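Local coordinates for putative mandelate racemase (Zymomonas mobilis, PDB 2OX4), which binds magnesium and is probably a lyase, perhaps a dehydratase, of the mandelate racemase branch of the enolase superfamily, at residues P17-Q21 and G138-K142. Coordinates in Å, arbitrary orientation, origin at the centre of the assembly. Residue numbers count along the deposited sequence, not the author numbering.
Sequences PQSGQ and GKERK
In this enolase-superfamily fold, segment 17-21, within the N-terminal capping-domain loop between strands 5-13 and 24-30, meets segment 138-142, within the barrel-domain loop between strand 126-131 and helix 147-159. Residues 17-19 adopt helical backbone angles but form no regular helix; Gly20 turns at phi/psi 78/6, Lys139 is turned (-99/-7), and 140-142 are extended. CA atoms come nearest at Gln18 and Arg141, 6.3 Å apart; 237 Å² is buried between the segments, both sides summed. Gln18 (chi1 m, chi2 t, chi3 81°) points toward the barrel loop, and its amide grips the backbone twice: NE2 donates to Lys139 O (3.0 Å, 178°), while OE1 accepts from Arg141 N (3.0 Å, 149°). Arg141, with chi1 to chi3 all t, reaches back along the capping loop: its CD lies 3.8 Å from Ser19 CA, and Ser19 CB covers one guanidinium face. Phe135 adds a cation-pi contact to Arg141. Gln21 (m, t, chi3 9°) hydrogen-bonds through OE1 to Tyr352, and its side chain lies about 11 Å from the bound magnesium, placing this domain junction near the metal site, consistent with capping loops that close over the barrel mouth in relatives. Ser19, chi1 p, weakly accepts Gln21 N at OG, 3.4 Å away; Gln21 NE2 stops 3.9 Å from Arg141 NH1.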
ATOM      1  N   PRO C  17     -16.826  42.256  25.072  1.00 20.07           N
ATOM      2  CA  PRO C  17     -16.759  43.470  24.230  1.00 21.58           C
ATOM      3  C   PRO C  17     -15.595  43.541  23.234  1.00 24.28           C
ATOM      4  O   PRO C  17     -15.827  43.736  22.035  1.00 25.01           O
ATOM      5  CB  PRO C  17     -16.646  44.612  25.251  1.00 25.28           C
ATOM      6  CG  PRO C  17     -17.146  44.054  26.529  1.00 25.25           C
ATOM      7  CD  PRO C  17     -16.932  42.575  26.510  1.00 19.34           C
ATOM      8  N   GLN C  18     -14.361  43.399  23.718  1.00 18.46           N
ATOM      9  CA  GLN C  18     -13.179  43.561  22.868  1.00 25.23           C
ATOM     10  C   GLN C  18     -13.004  42.410  21.873  1.00 30.54           C
ATOM     11  O   GLN C  18     -12.683  42.629  20.700  1.00 28.89           O
ATOM     12  CB  GLN C  18     -11.922  43.661  23.724  1.00 25.22           C
ATOM     13  CG  GLN C  18     -11.749  44.980  24.429  1.00 31.00           C
ATOM     14  CD  GLN C  18     -10.300  45.224  24.772  1.00 37.24           C
ATOM     15  OE1 GLN C  18      -9.519  45.652  23.926  1.00 27.66           O
ATOM     16  NE2 GLN C  18      -9.924  44.921  26.011  1.00 31.92           N
ATOM     17  N   SER C  19     -13.215  41.187  22.352  1.00 27.93           N
ATOM     18  CA  SER C  19     -12.921  39.985  21.569  1.00 29.73           C
ATOM     19  C   SER C  19     -14.126  39.524  20.750  1.00 26.39           C
ATOM     20  O   SER C  19     -13.968  38.834  19.744  1.00 27.47           O
ATOM     21  CB  SER C  19     -12.411  38.855  22.473  1.00 28.38           C
ATOM     22  OG  SER C  19     -13.419  38.424  23.381  1.00 20.62           O
ATOM     23  N   GLY C  20     -15.325  39.911  21.185  1.00 19.96           N
ATOM     24  CA  GLY C  20     -16.561  39.526  20.516  1.00 21.18           C
ATOM     25  C   GLY C  20     -16.986  38.108  20.840  1.00 16.98           C
ATOM     26  O   GLY C  20     -17.951  37.613  20.275  1.00 19.68           O
ATOM     27  N   GLN C  21     -16.269  37.469  21.761  1.00 18.88           N
ATOM     28  CA  GLN C  21     -16.409  36.030  22.011  1.00 16.72           C
ATOM     29  C   GLN C  21     -17.463  35.746  23.073  1.00 18.29           C
ATOM     30  O   GLN C  21     -17.914  36.664  23.747  1.00 16.02           O
ATOM     31  CB  GLN C  21     -15.056  35.452  22.406  1.00 13.59           C
ATOM     32  CG  GLN C  21     -14.065  35.487  21.246  1.00 20.33           C
ATOM     33  CD  GLN C  21     -12.646  35.150  21.640  1.00 25.22           C
ATOM     34  OE1 GLN C  21     -12.384  34.725  22.759  1.00 20.42           O
ATOM     35  NE2 GLN C  21     -11.716  35.336  20.710  1.00 29.17           N
ATOM     36  N   GLY C 138      -0.978  43.200  24.984  1.00 37.94           N
ATOM     37  CA  GLY C 138      -1.837  42.409  25.850  1.00 44.89           C
ATOM     38  C   GLY C 138      -3.288  42.841  25.997  1.00 48.06           C
ATOM     39  O   GLY C 138      -4.187  42.137  25.538  1.00 50.47           O
ATOM     40  N   LYS C 139      -3.534  43.974  26.653  1.00 52.99           N
ATOM     41  CA  LYS C 139      -4.866  44.224  27.227  1.00 54.61           C
ATOM     42  C   LYS C 139      -5.834  45.114  26.436  1.00 51.05           C
ATOM     43  O   LYS C 139      -7.010  45.239  26.801  1.00 45.19           O
ATOM     44  CB  LYS C 139      -4.793  44.614  28.706  1.00 53.52           C
ATOM     45  CG  LYS C 139      -4.682  46.094  28.999  1.00 61.56           C
ATOM     46  CD  LYS C 139      -4.932  46.343  30.479  1.00 68.61           C
ATOM     47  CE  LYS C 139      -3.816  45.753  31.340  1.00 67.85           C
ATOM     48  NZ  LYS C 139      -4.336  45.042  32.541  1.00 59.05           N
ATOM     49  N   GLU C 140      -5.352  45.711  25.350  1.00 46.57           N
ATOM     50  CA  GLU C 140      -6.233  46.089  24.249  1.00 50.52           C
ATOM     51  C   GLU C 140      -6.024  45.200  23.024  1.00 46.46           C
ATOM     52  O   GLU C 140      -4.923  45.122  22.467  1.00 48.38           O
ATOM     53  CB  GLU C 140      -6.121  47.580  23.896  1.00 48.83           C
ATOM     54  CG  GLU C 140      -4.701  48.128  23.845  1.00 73.76           C
ATOM     55  CD  GLU C 140      -4.571  49.320  22.912  1.00 93.99           C
ATOM     56  OE1 GLU C 140      -4.658  50.468  23.401  1.00 98.89           O
ATOM     57  OE2 GLU C 140      -4.387  49.109  21.692  1.00 97.37           O
ATOM     58  N   ARG C 141      -7.089  44.512  22.628  1.00 40.46           N
ATOM     59  CA  ARG C 141      -7.080  43.701  21.418  1.00 29.90           C
ATOM     60  C   ARG C 141      -7.216  44.594  20.191  1.00 37.74           C
ATOM     61  O   ARG C 141      -8.222  45.302  20.032  1.00 35.84           O
ATOM     62  CB  ARG C 141      -8.218  42.681  21.468  1.00 42.65           C
ATOM     63  CG  ARG C 141      -8.212  41.664  20.346  1.00 35.29           C
ATOM     64  CD  ARG C 141      -9.271  40.621  20.618  1.00 39.64           C
ATOM     65  NE  ARG C 141      -9.522  39.768  19.463  1.00 39.46           N
ATOM     66  CZ  ARG C 141      -9.247  38.468  19.415  1.00 53.24           C
ATOM     67  NH1 ARG C 141      -8.699  37.856  20.464  1.00 37.81           N
ATOM     68  NH2 ARG C 141      -9.523  37.780  18.314  1.00 40.86           N
ATOM     69  N   LYS C 142      -6.193  44.568  19.339  1.00 28.95           N
ATOM     70  CA  LYS C 142      -6.176  45.357  18.112  1.00 33.00           C
ATOM     71  C   LYS C 142      -5.279  44.690  17.087  1.00 26.47           C
ATOM     72  O   LYS C 142      -4.111  44.405  17.366  1.00 25.31           O
ATOM     73  CB  LYS C 142      -5.685  46.782  18.378  1.00 33.41           C
ATOM     74  CG  LYS C 142      -6.174  47.787  17.341  1.00 45.97           C
ATOM     75  CD  LYS C 142      -5.448  49.116  17.460  1.00 61.40           C
ATOM     76  CE  LYS C 142      -5.813  50.046  16.312  1.00 67.79           C
ATOM     77  NZ  LYS C 142      -4.900  51.223  16.251  1.00 70.23           N
TER